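PDB 2DC0: probable amidase from Thermus thermophilus, which is probably an amidase-family enzyme, an alpha/beta protein built round one large mixed beta-sheet packed with helices. Local coordinates for residues E262-L267 with G426-A431; K255-L260 with V408-V413; L50-E55 with G108-A113. All coordinates share one frame; numbering follows the deposited sequence.

Interaction 1: E262-L267 with G426-A431; sequences EDLPAL and GGWLEA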
loop_
_atom_site.group_PDB
_atom_site.type_symbol
_atom_site.label_atom_id
_atom_site.label_comp_id
_atom_site.label_asym_id
_atom_site.label_seq_id
_atom_site.Cartn_x
_atom_site.Cartn_y
_atom_site.Cartn_z
ATOM N N GLU A 262 -8.276 -26.698 15.174
ATOM C CA GLU A 262 -8.973 -27.980 15.226
ATOM C C GLU A 262 -10.448 -27.826 15.595
ATOM O O GLU A 262 -11.281 -28.610 15.149
ATOM C CB GLU A 262 -8.296 -28.908 16.242
ATOM C CG GLU A 262 -6.944 -29.469 15.805
ATOM C CD GLU A 262 -7.071 -30.553 14.748
ATOM O OE1 GLU A 262 -7.788 -31.544 15.001
ATOM O OE2 GLU A 262 -6.452 -30.420 13.670
ATOM N N ASP A 263 -10.772 -26.822 16.407
ATOM C CA ASP A 263 -12.157 -26.604 16.820
ATOM C C ASP A 263 -13.013 -25.770 15.868
ATOM O O ASP A 263 -14.235 -25.935 15.837
ATOM C CB ASP A 263 -12.214 -25.966 18.216
ATOM C CG ASP A 263 -11.836 -26.938 19.330
ATOM O OD1 ASP A 263 -12.174 -28.136 19.224
ATOM O OD2 ASP A 263 -11.225 -26.496 20.325
ATOM N N LEU A 264 -12.392 -24.877 15.097
ATOM C CA LEU A 264 -13.146 -24.013 14.182
ATOM C C LEU A 264 -14.150 -24.726 13.279
ATOM O O LEU A 264 -15.259 -24.237 13.081
ATOM C CB LEU A 264 -12.187 -23.154 13.347
ATOM C CG LEU A 264 -11.551 -21.998 14.134
ATOM C CD1 LEU A 264 -10.570 -21.228 13.250
ATOM C CD2 LEU A 264 -12.659 -21.056 14.628
ATOM N N PRO A 265 -13.780 -25.893 12.721
ATOM C CA PRO A 265 -14.723 -26.608 11.852
ATOM C C PRO A 265 -16.007 -26.970 12.601
ATOM O O PRO A 265 -17.105 -26.826 12.070
ATOM C CB PRO A 265 -13.927 -27.845 11.420
ATOM C CG PRO A 265 -12.512 -27.327 11.402
ATOM C CD PRO A 265 -12.453 -26.534 12.689
ATOM N N ALA A 266 -15.869 -27.429 13.840
ATOM C CA ALA A 266 -17.042 -27.784 14.634
ATOM C C ALA A 266 -17.860 -26.536 14.963
ATOM O O ALA A 266 -19.056 -26.622 15.250
ATOM C CB ALA A 266 -16.616 -28.487 15.924
ATOM N N LEU A 267 -17.213 -25.375 14.916
ATOM C CA LEU A 267 -17.886 -24.110 15.201
ATOM C C LEU A 267 -18.526 -23.541 13.937
ATOM O O LEU A 267 -18.979 -22.400 13.917
ATOM C CB LEU A 267 -16.892 -23.104 15.788
ATOM C CG LEU A 267 -16.398 -23.421 17.204
ATOM C CD1 LEU A 267 -15.265 -22.480 17.586
ATOM C CD2 LEU A 267 -17.554 -23.290 18.189
ATOM N N GLY A 426 -14.247 -10.625 14.837
ATOM C CA GLY A 426 -13.701 -10.651 16.182
ATOM C C GLY A 426 -14.793 -10.958 17.194
ATOM O O GLY A 426 -14.583 -11.715 18.145
ATOM N N GLY A 427 -15.967 -10.366 16.987
ATOM C CA GLY A 427 -17.079 -10.596 17.891
ATOM C C GLY A 427 -17.539 -12.040 17.816
ATOM O O GLY A 427 -17.890 -12.651 18.828
ATOM N N TRP A 428 -17.536 -12.583 16.606
ATOM C CA TRP A 428 -17.943 -13.963 16.378
ATOM C C TRP A 428 -17.001 -14.903 17.128
ATOM O O TRP A 428 -17.442 -15.845 17.800
ATOM C CB TRP A 428 -17.900 -14.274 14.883
ATOM C CG TRP A 428 -18.431 -15.629 14.534
ATOM C CD1 TRP A 428 -19.733 -15.958 14.261
ATOM C CD2 TRP A 428 -17.677 -16.838 14.413
ATOM N NE1 TRP A 428 -19.833 -17.302 13.978
ATOM C CE2 TRP A 428 -18.588 -17.867 14.073
ATOM C CE3 TRP A 428 -16.320 -17.158 14.576
ATOM C CZ2 TRP A 428 -18.180 -19.193 13.870
ATOM C CZ3 TRP A 428 -15.917 -18.479 14.375
ATOM C CH2 TRP A 428 -16.849 -19.480 14.034
ATOM N N LEU A 429 -15.703 -14.639 17.017
ATOM C CA LEU A 429 -14.690 -15.457 17.687
ATOM C C LEU A 429 -14.746 -15.299 19.202
ATOM O O LEU A 429 -14.690 -16.284 19.931
ATOM C CB LEU A 429 -13.294 -15.081 17.179
ATOM C CG LEU A 429 -12.926 -15.553 15.764
ATOM C CD1 LEU A 429 -11.707 -14.781 15.262
ATOM C CD2 LEU A 429 -12.612 -17.058 15.795
ATOM N N GLU A 430 -14.856 -14.057 19.665
ATOM C CA GLU A 430 -14.916 -13.756 21.093
ATOM C C GLU A 430 -16.028 -14.536 21.801
ATOM O O GLU A 430 -15.843 -15.030 22.917
ATOM C CB GLU A 430 -15.127 -12.250 21.284
ATOM C CG GLU A 430 -15.216 -11.766 22.719
ATOM C CD GLU A 430 -15.567 -10.285 22.790
ATOM O OE1 GLU A 430 -16.632 -9.914 22.264
ATOM O OE2 GLU A 430 -14.782 -9.501 23.358
ATOM N N ALA A 431 -17.180 -14.643 21.148
ATOM C CA ALA A 431 -18.319 -15.357 21.703
ATOM C C ALA A 431 -18.081 -16.867 21.718
ATOM O O ALA A 431 -18.828 -17.607 22.361
ATOM C CB ALA A 431 -19.586 -15.035 20.885
#
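Leu264, in segment 262-267, brings its CD2 methyl up against two neighbouring side chains of helix 419-430, Trp428 and Leu429. It touches the edge of the Trp428 indole, with CD2 4.2 Å from Trp428 CZ3, and meets Leu429 methyl to methyl, Leu264 CD2 to Leu429 CD2 also at 4.2 Å. The leucine side chains cross at about a right angle. Leucine suits this place because it is apolar and long enough for its end to reach both partners, although its CB does not point at them. Both leucines also rest on Phe238 and Leu352, so the ends of the two helices lie next to each other on one face of the central mixed sheet, as helices do in a layered alpha/beta fold.

One turn further on, Leu267 has left the helix and meets the same indole with backbone and side chain together. Its carbonyl oxygen lies at the ring edge, near the ring plane, with Leu267 O 3.3 Å from Trp428 CZ2, an approach that suits the slightly positive hydrogens of an aromatic rim. Leu267 CB adds an apolar touch, 4.0 Å from Trp428 CH2. The indole gets this far because its CG is anti to the backbone N (chi1 -174°), which swings the six-membered ring toward segment 262-267. Arg432 makes a cation-pi contact with the same tryptophan and a hydrogen bond to its backbone O.

Interaction 2: K255-L260 with V408-V413; sequences KAFTRL and VGLQVV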
loop_
_atom_site.group_PDB
_atom_site.type_symbol
_atom_site.label_atom_id
_atom_site.label_comp_id
_atom_site.label_asym_id
_atom_site.label_seq_id
_atom_site.Cartn_x
_atom_site.Cartn_y
_atom_site.Cartn_z
ATOM N N LYS A 255 0.656 -25.091 20.291
ATOM C CA LYS A 255 -0.367 -26.059 20.675
ATOM C C LYS A 255 -1.730 -25.399 20.862
ATOM O O LYS A 255 -2.752 -25.931 20.417
ATOM C CB LYS A 255 0.059 -26.790 21.954
ATOM C CG LYS A 255 1.282 -27.687 21.735
ATOM C CD LYS A 255 1.957 -28.105 23.039
ATOM C CE LYS A 255 1.059 -28.976 23.902
ATOM N NZ LYS A 255 1.803 -29.429 25.116
ATOM N N ALA A 256 -1.751 -24.240 21.511
ATOM C CA ALA A 256 -3.015 -23.537 21.720
ATOM C C ALA A 256 -3.614 -23.118 20.381
ATOM O O ALA A 256 -4.812 -23.270 20.154
ATOM C CB ALA A 256 -2.801 -22.313 22.601
ATOM N N PHE A 257 -2.778 -22.597 19.489
ATOM C CA PHE A 257 -3.257 -22.154 18.189
ATOM C C PHE A 257 -3.800 -23.328 17.378
ATOM O O PHE A 257 -4.854 -23.219 16.733
ATOM C CB PHE A 257 -2.130 -21.462 17.426
ATOM C CG PHE A 257 -2.561 -20.857 16.118
ATOM C CD1 PHE A 257 -3.581 -19.912 16.070
ATOM C CD2 PHE A 257 -1.921 -21.207 14.936
ATOM C CE1 PHE A 257 -3.952 -19.324 14.866
ATOM C CE2 PHE A 257 -2.285 -20.625 13.728
ATOM C CZ PHE A 257 -3.302 -19.682 13.691
ATOM N N THR A 258 -3.084 -24.450 17.416
ATOM C CA THR A 258 -3.497 -25.652 16.698
ATOM C C THR A 258 -4.856 -26.137 17.203
ATOM O O THR A 258 -5.701 -26.565 16.419
ATOM C CB THR A 258 -2.448 -26.783 16.867
ATOM O OG1 THR A 258 -1.218 -26.390 16.244
ATOM C CG2 THR A 258 -2.936 -28.076 16.221
ATOM N N ARG A 259 -5.058 -26.065 18.515
ATOM C CA ARG A 259 -6.323 -26.479 19.126
ATOM C C ARG A 259 -7.469 -25.652 18.549
ATOM O O ARG A 259 -8.534 -26.182 18.209
ATOM C CB ARG A 259 -6.268 -26.283 20.643
ATOM C CG ARG A 259 -7.613 -26.427 21.351
ATOM C CD ARG A 259 -7.505 -26.041 22.822
ATOM N NE ARG A 259 -8.800 -26.067 23.493
ATOM C CZ ARG A 259 -8.999 -25.679 24.749
ATOM N NH1 ARG A 259 -7.986 -25.232 25.480
ATOM N NH2 ARG A 259 -10.216 -25.738 25.278
ATOM N N LEU A 260 -7.250 -24.344 18.451
ATOM C CA LEU A 260 -8.255 -23.448 17.899
ATOM C C LEU A 260 -8.564 -23.851 16.464
ATOM O O LEU A 260 -9.726 -23.920 16.062
ATOM C CB LEU A 260 -7.753 -22.000 17.919
ATOM C CG LEU A 260 -8.653 -20.985 17.201
ATOM C CD1 LEU A 260 -10.017 -20.954 17.881
ATOM C CD2 LEU A 260 -8.011 -19.604 17.232
ATOM N N VAL A 408 -2.696 -15.024 26.284
ATOM C CA VAL A 408 -2.080 -15.156 24.970
ATOM C C VAL A 408 -3.121 -14.641 23.986
ATOM O O VAL A 408 -4.248 -15.131 23.969
ATOM C CB VAL A 408 -1.775 -16.616 24.603
ATOM C CG1 VAL A 408 -1.129 -16.661 23.215
ATOM C CG2 VAL A 408 -0.851 -17.238 25.632
ATOM N N GLY A 409 -2.754 -13.658 23.172
ATOM C CA GLY A 409 -3.712 -13.105 22.233
ATOM C C GLY A 409 -3.709 -13.658 20.821
ATOM O O GLY A 409 -2.743 -14.290 20.381
ATOM N N LEU A 410 -4.807 -13.410 20.111
ATOM C CA LEU A 410 -4.985 -13.859 18.732
ATOM C C LEU A 410 -5.170 -12.661 17.812
ATOM O O LEU A 410 -5.847 -11.693 18.165
ATOM C CB LEU A 410 -6.224 -14.756 18.618
ATOM C CG LEU A 410 -6.588 -15.274 17.223
ATOM C CD1 LEU A 410 -5.580 -16.350 16.795
ATOM C CD2 LEU A 410 -7.999 -15.874 17.240
ATOM N N GLN A 411 -4.566 -12.726 16.633
ATOM C CA GLN A 411 -4.700 -11.652 15.659
ATOM C C GLN A 411 -5.695 -12.038 14.578
ATOM O O GLN A 411 -5.676 -13.162 14.085
ATOM C CB GLN A 411 -3.363 -11.347 14.984
ATOM C CG GLN A 411 -2.374 -10.575 15.826
ATOM C CD GLN A 411 -1.150 -10.179 15.018
ATOM O OE1 GLN A 411 -0.297 -11.013 14.718
ATOM N NE2 GLN A 411 -1.072 -8.909 14.643
ATOM N N VAL A 412 -6.568 -11.095 14.237
ATOM C CA VAL A 412 -7.555 -11.269 13.185
ATOM C C VAL A 412 -7.181 -10.165 12.199
ATOM O O VAL A 412 -7.322 -8.986 12.512
ATOM C CB VAL A 412 -8.996 -11.035 13.698
ATOM C CG1 VAL A 412 -9.993 -11.268 12.561
ATOM C CG2 VAL A 412 -9.300 -11.979 14.874
ATOM N N VAL A 413 -6.688 -10.556 11.027
ATOM C CA VAL A 413 -6.233 -9.615 10.001
ATOM C C VAL A 413 -7.164 -9.514 8.798
ATOM O O VAL A 413 -7.467 -10.523 8.164
ATOM C CB VAL A 413 -4.838 -10.033 9.475
ATOM C CG1 VAL A 413 -4.304 -8.992 8.503
ATOM C CG2 VAL A 413 -3.878 -10.237 10.644
#
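Leu410 of strand 406-413 points its side chain at helix 251-263 and is met there by Phe257 and Leu260, which lie one helical turn apart. The tight part lies between the leucines, whose side chains reach toward each other tip to tip: Leu260 CD2 is 3.7 Å from Leu410 CD2 and 4.1 Å from Leu410 CD1. That second methyl also touches the edge of the Phe257 ring, near its plane, with Leu410 CD1 3.9 Å from Phe257 CE1, and the two side chains cross at about a right angle. In Phe257 the ring carbon CG stands anti to the backbone N (chi1 -175°), which carries the ring off the helix surface toward the sheet, where it also leans on Pro354. Leu398 and Phe400 of the neighbouring strand 395-403 pack against Leu410 as well.

Away from these three side chains the helix changes character. Ala256 faces the sheet but is too short to reach Val408 or Leu410, and rests instead on Ala401, two small side chains meeting. Lys255 and Arg259 belong to the solvent side, where long charged chains can stay hydrated. Thr258, also exposed, bonds back through OG1 to the carbonyl of Arg254.

Across the interface the contact is hydrocarbon alone. The backbone of Leu410 is bonded to Leu398 in the sheet, and its side chain has no polar group, so burying it costs no hydrogen bond; helix and strand are held here by the hydrophobic effect and close van der Waals packing, without directional bonds.

Interaction 3: L50-E55 with G108-A113; sequences LALTEE and GALLFA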
loop_
_atom_site.group_PDB
_atom_site.type_symbol
_atom_site.label_atom_id
_atom_site.label_comp_id
_atom_site.label_asym_id
_atom_site.label_seq_id
_atom_site.Cartn_x
_atom_site.Cartn_y
_atom_site.Cartn_z
ATOM N N LEU A 50 -17.940 15.732 38.611
ATOM C CA LEU A 50 -19.094 16.390 39.225
ATOM C C LEU A 50 -19.940 17.097 38.171
ATOM O O LEU A 50 -21.169 16.985 38.165
ATOM C CB LEU A 50 -18.629 17.404 40.277
ATOM C CG LEU A 50 -17.941 16.826 41.521
ATOM C CD1 LEU A 50 -17.399 17.961 42.389
ATOM C CD2 LEU A 50 -18.933 15.980 42.311
ATOM N N ALA A 51 -19.272 17.824 37.280
ATOM C CA ALA A 51 -19.948 18.545 36.211
ATOM C C ALA A 51 -20.724 17.596 35.306
ATOM O O ALA A 51 -21.876 17.861 34.951
ATOM C CB ALA A 51 -18.926 19.336 35.388
ATOM N N LEU A 52 -20.094 16.488 34.926
ATOM C CA LEU A 52 -20.743 15.513 34.058
ATOM C C LEU A 52 -21.913 14.836 34.754
ATOM O O LEU A 52 -22.904 14.494 34.116
ATOM C CB LEU A 52 -19.735 14.455 33.594
ATOM C CG LEU A 52 -18.644 14.967 32.645
ATOM C CD1 LEU A 52 -17.632 13.861 32.376
ATOM C CD2 LEU A 52 -19.273 15.460 31.348
ATOM N N THR A 53 -21.793 14.645 36.064
ATOM C CA THR A 53 -22.848 14.007 36.840
ATOM C C THR A 53 -24.095 14.892 36.867
ATOM O O THR A 53 -25.209 14.426 36.612
ATOM C CB THR A 53 -22.384 13.743 38.285
ATOM O OG1 THR A 53 -21.285 12.824 38.271
ATOM C CG2 THR A 53 -23.521 13.156 39.119
ATOM N N GLU A 54 -23.902 16.170 37.171
ATOM C CA GLU A 54 -25.015 17.108 37.230
ATOM C C GLU A 54 -25.665 17.282 35.857
ATOM O O GLU A 54 -26.890 17.336 35.748
ATOM C CB GLU A 54 -24.530 18.457 37.771
ATOM C CG GLU A 54 -25.641 19.437 38.114
ATOM C CD GLU A 54 -26.739 18.807 38.955
ATOM O OE1 GLU A 54 -26.421 18.043 39.891
ATOM O OE2 GLU A 54 -27.924 19.085 38.684
ATOM N N GLU A 55 -24.850 17.367 34.808
ATOM C CA GLU A 55 -25.379 17.520 33.453
ATOM C C GLU A 55 -26.297 16.353 33.106
ATOM O O GLU A 55 -27.385 16.544 32.567
ATOM C CB GLU A 55 -24.236 17.611 32.435
ATOM C CG GLU A 55 -23.657 19.012 32.286
ATOM C CD GLU A 55 -22.414 19.062 31.411
ATOM O OE1 GLU A 55 -22.276 18.214 30.504
ATOM O OE2 GLU A 55 -21.573 19.965 31.622
ATOM N N GLY A 108 -17.852 13.462 25.243
ATOM C CA GLY A 108 -18.253 13.508 26.640
ATOM C C GLY A 108 -17.458 12.629 27.585
ATOM O O GLY A 108 -17.768 12.545 28.777
ATOM N N ALA A 109 -16.424 11.979 27.065
ATOM C CA ALA A 109 -15.609 11.094 27.879
ATOM C C ALA A 109 -14.869 11.834 28.981
ATOM O O ALA A 109 -14.494 12.997 28.832
ATOM C CB ALA A 109 -14.607 10.349 26.999
ATOM N N LEU A 110 -14.667 11.150 30.098
ATOM C CA LEU A 110 -13.936 11.728 31.213
ATOM C C LEU A 110 -12.515 11.188 31.143
ATOM O O LEU A 110 -12.243 10.066 31.575
ATOM C CB LEU A 110 -14.591 11.337 32.540
ATOM C CG LEU A 110 -13.831 11.736 33.807
ATOM C CD1 LEU A 110 -13.543 13.224 33.803
ATOM C CD2 LEU A 110 -14.655 11.350 35.030
ATOM N N LEU A 111 -11.615 11.980 30.568
ATOM C CA LEU A 111 -10.212 11.590 30.438
ATOM C C LEU A 111 -9.540 11.994 31.743
ATOM O O LEU A 111 -9.291 13.177 31.972
ATOM C CB LEU A 111 -9.579 12.327 29.253
ATOM C CG LEU A 111 -10.367 12.225 27.938
ATOM C CD1 LEU A 111 -9.736 13.111 26.875
ATOM C CD2 LEU A 111 -10.403 10.779 27.475
ATOM N N PHE A 112 -9.236 11.017 32.592
ATOM C CA PHE A 112 -8.654 11.323 33.894
ATOM C C PHE A 112 -7.172 11.040 34.108
ATOM O O PHE A 112 -6.633 11.361 35.168
ATOM C CB PHE A 112 -9.448 10.604 34.988
ATOM C CG PHE A 112 -9.302 9.109 34.956
ATOM C CD1 PHE A 112 -8.457 8.459 35.852
ATOM C CD2 PHE A 112 -9.981 8.355 34.008
ATOM C CE1 PHE A 112 -8.291 7.079 35.799
ATOM C CE2 PHE A 112 -9.823 6.972 33.945
ATOM C CZ PHE A 112 -8.978 6.336 34.841
ATOM N N ALA A 113 -6.499 10.444 33.133
ATOM C CA ALA A 113 -5.088 10.159 33.333
ATOM C C ALA A 113 -4.323 9.788 32.081
ATOM O O ALA A 113 -4.899 9.332 31.094
ATOM C CB ALA A 113 -4.932 9.047 34.378
#
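The Schellman motif that ends helix 99-106 at Gly108 turns the chain toward strand 110-115, and Leu52 of helix 42-57 packs on this turn. Gly108 has a positive phi (99°), at which a beta carbon would press against the carbonyl oxygen of the residue before it, so glycine fits the turn well. Its own carbonyl oxygen faces the leucine, with Leu52 CD1 3.8 Å and Leu52 CD2 4.2 Å from Gly108 O, so both branches of the side chain lie by the turn. The CD1 methyl also reaches the start of the strand, where Leu52 CD1 lies 4.0 Å from Leu110 CB, the two side chains crossing at a slant.

In Leu52 CG stands beside the backbone N and anti to the carbonyl carbon (chi1 -68°), which projects the two methyls from the helix into this corner. Leu110 turns its side chain toward the same helix and continues along it, against Glu48 and Ala49, so the flexible, apolar leucine side chain covers the turn of helix preceding Leu52. Arg62 and His66 also border Leu52; Arg62 is held by a salt bridge to Glu55, a charged pair next to the buried leucine.

The backbone on the strand side is tied to its neighbour: Gly108 bonds to Gly67, and Leu110 to Leu68 and Leu70. Strands 69-73 and 110-115 run parallel and adjacent, joined through helix 99-106 in a beta-alpha-beta crossover of a layered alpha/beta fold, and helix 42-57 packs where that crossover helix passes into strand 110-115.

In the fold
Interactions 1 and 2 are neighbours, their centres about 11 Å apart, and both use helix 251-263: interaction 2 seats its middle on strand 406-413, and interaction 1 ties its end to helix 419-430, which follows that strand in the chain. They touch directly, Leu429 CD1 lying 3.7 Å from Val412 CG2. Interaction 2 is fully buried and purely apolar, whereas interaction 1 is partly buried and adds a backbone carbonyl at an aromatic edge. Interaction 3 is also buried, but its centre lies about 38 Å from those of the others, at another part of the same large sheet; there a single leucine packs on a glycine turn as well as a strand.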